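N-acetylgalactosaminyltransferase 7 (Homo sapiens, PDB 6IWR) combines a glycosyltransferase domain of the GT-A fold with a ricin-type beta-trefoil lectin domain. Local coordinates at residues L237-A242 / E337-L342. Sequence-based numbering, arbitrary orientation.
Sequences LIYLDA and EFFFEL
The hydroxyl of Y239 hydrogen-bonds to the backbone carbonyl of R224, on helix 219-230, and the same oxygen meets the ring of F339, with Y239 OH 3.5 Å from F339 CE2. In this GT-A fold, Y239 belongs to strand 236-240, which pairs in parallel with strand 149-155 and antiparallel with strand 332-335; F339 lies on the short helix 336-342 that follows the latter. The strand leads into D241, A242 and H243, whose sequence fits the DxH motif of polypeptide GalNAc-transferases, but the Y239 side chain is still about 12 Å from the manganese ion.

No hydrogen bond joins the two segments and only 121 Å² is buried, so the junction is small and made by van der Waals contact. F339 supplies one ring edge to both partners: the hydroxyl and L237 CD1 both lie near its plane. Its CB bond points toward the strand, and CG anti to the backbone N (chi1 -161°) carries the CD2-CE2 edge to L237 and Y239. Both strand side chains cross that of F339 at roughly a right angle. Y239 stacks on F332, while F339 meets Y345 edge-to-face. Y239 CE2 comes within 3.9 Å of F339 CE2; at the neighbouring ring carbon, F339 CD2 is 3.8 Å from L237 CD1.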
# COMPACT_ATOMS: atom_id res chain seq x y z
N LEU A 237 -14.62 11.99 -34.26
CA LEU A 237 -13.51 12.08 -33.31
C LEU A 237 -13.26 10.71 -32.69
O LEU A 237 -14.20 10.04 -32.27
CB LEU A 237 -13.82 13.09 -32.22
CG LEU A 237 -14.03 14.53 -32.68
CD1 LEU A 237 -14.69 15.34 -31.58
CD2 LEU A 237 -12.66 15.13 -33.08
N ILE A 238 -12.00 10.28 -32.67
CA ILE A 238 -11.62 9.07 -31.96
C ILE A 238 -10.62 9.50 -30.90
O ILE A 238 -9.50 9.91 -31.24
CB ILE A 238 -11.02 7.99 -32.87
CG1 ILE A 238 -11.92 7.70 -34.07
CG2 ILE A 238 -10.76 6.69 -32.04
CD1 ILE A 238 -11.48 6.50 -34.89
N TYR A 239 -11.01 9.40 -29.63
CA TYR A 239 -10.09 9.70 -28.54
C TYR A 239 -9.29 8.47 -28.16
O TYR A 239 -9.81 7.35 -28.13
CB TYR A 239 -10.87 10.24 -27.33
CG TYR A 239 -11.41 11.61 -27.56
CD1 TYR A 239 -10.65 12.73 -27.26
CD2 TYR A 239 -12.68 11.79 -28.11
CE1 TYR A 239 -11.14 14.02 -27.50
CE2 TYR A 239 -13.18 13.06 -28.36
CZ TYR A 239 -12.40 14.18 -28.05
OH TYR A 239 -12.88 15.46 -28.30
N LEU A 240 -8.01 8.69 -27.83
CA LEU A 240 -7.04 7.66 -27.48
C LEU A 240 -6.11 8.18 -26.39
O LEU A 240 -5.59 9.29 -26.52
CB LEU A 240 -6.20 7.27 -28.71
CG LEU A 240 -6.41 5.92 -29.41
CD1 LEU A 240 -7.78 5.41 -29.16
CD2 LEU A 240 -6.16 6.06 -30.89
N ASP A 241 -5.89 7.37 -25.34
CA ASP A 241 -4.86 7.66 -24.33
C ASP A 241 -3.50 7.82 -25.02
O ASP A 241 -3.29 7.33 -26.13
CB ASP A 241 -4.78 6.52 -23.26
CG ASP A 241 -5.40 6.90 -21.86
OD1 ASP A 241 -6.43 7.63 -21.91
OD2 ASP A 241 -4.89 6.47 -20.75
N ALA A 242 -2.57 8.50 -24.36
CA ALA A 242 -1.25 8.62 -24.99
C ALA A 242 -0.38 7.39 -24.79
O ALA A 242 0.81 7.41 -25.13
CB ALA A 242 -0.54 9.87 -24.47
N GLU A 337 -19.95 16.35 -34.99
CA GLU A 337 -21.05 17.27 -34.81
C GLU A 337 -21.91 16.86 -33.63
O GLU A 337 -22.36 17.69 -32.87
CB GLU A 337 -21.88 17.33 -36.07
CG GLU A 337 -21.93 18.69 -36.72
CD GLU A 337 -23.09 18.83 -37.67
OE1 GLU A 337 -23.29 17.93 -38.51
OE2 GLU A 337 -23.80 19.85 -37.57
N PHE A 338 -22.15 15.56 -33.51
CA PHE A 338 -22.98 15.03 -32.45
C PHE A 338 -22.42 15.28 -31.06
O PHE A 338 -23.13 15.70 -30.18
CB PHE A 338 -23.17 13.55 -32.66
CG PHE A 338 -24.10 12.92 -31.69
CD1 PHE A 338 -25.40 13.33 -31.60
CD2 PHE A 338 -23.67 11.91 -30.88
CE1 PHE A 338 -26.26 12.75 -30.71
CE2 PHE A 338 -24.52 11.32 -29.99
CZ PHE A 338 -25.82 11.74 -29.90
N PHE A 339 -21.13 15.06 -30.89
CA PHE A 339 -20.44 15.49 -29.69
C PHE A 339 -20.66 16.98 -29.45
O PHE A 339 -20.96 17.39 -28.32
CB PHE A 339 -18.95 15.17 -29.81
CG PHE A 339 -18.25 15.15 -28.50
CD1 PHE A 339 -18.97 14.97 -27.34
CD2 PHE A 339 -16.88 15.31 -28.43
CE1 PHE A 339 -18.33 14.94 -26.13
CE2 PHE A 339 -16.23 15.29 -27.22
CZ PHE A 339 -16.96 15.09 -26.07
N PHE A 340 -20.55 17.81 -30.49
CA PHE A 340 -20.85 19.22 -30.26
C PHE A 340 -22.33 19.42 -29.93
O PHE A 340 -22.65 20.18 -29.00
CB PHE A 340 -20.41 20.08 -31.44
CG PHE A 340 -18.96 20.39 -31.40
CD1 PHE A 340 -18.48 21.48 -30.69
CD2 PHE A 340 -18.05 19.54 -32.00
CE1 PHE A 340 -17.11 21.74 -30.61
CE2 PHE A 340 -16.70 19.79 -31.94
CZ PHE A 340 -16.22 20.90 -31.24
N GLU A 341 -23.22 18.68 -30.56
CA GLU A 341 -24.63 18.81 -30.21
C GLU A 341 -24.85 18.46 -28.74
O GLU A 341 -25.67 19.07 -28.06
CB GLU A 341 -25.49 17.94 -31.13
CG GLU A 341 -25.55 18.45 -32.56
CD GLU A 341 -26.37 17.57 -33.46
OE1 GLU A 341 -26.03 16.39 -33.61
OE2 GLU A 341 -27.36 18.07 -34.03
N LEU A 342 -24.15 17.45 -28.25
CA LEU A 342 -24.07 17.16 -26.82
C LEU A 342 -23.35 18.33 -26.15
O LEU A 342 -23.68 18.74 -25.05
CB LEU A 342 -23.37 15.83 -26.56
CG LEU A 342 -24.24 14.57 -26.59
CD1 LEU A 342 -25.60 14.79 -27.22
CD2 LEU A 342 -23.51 13.42 -27.28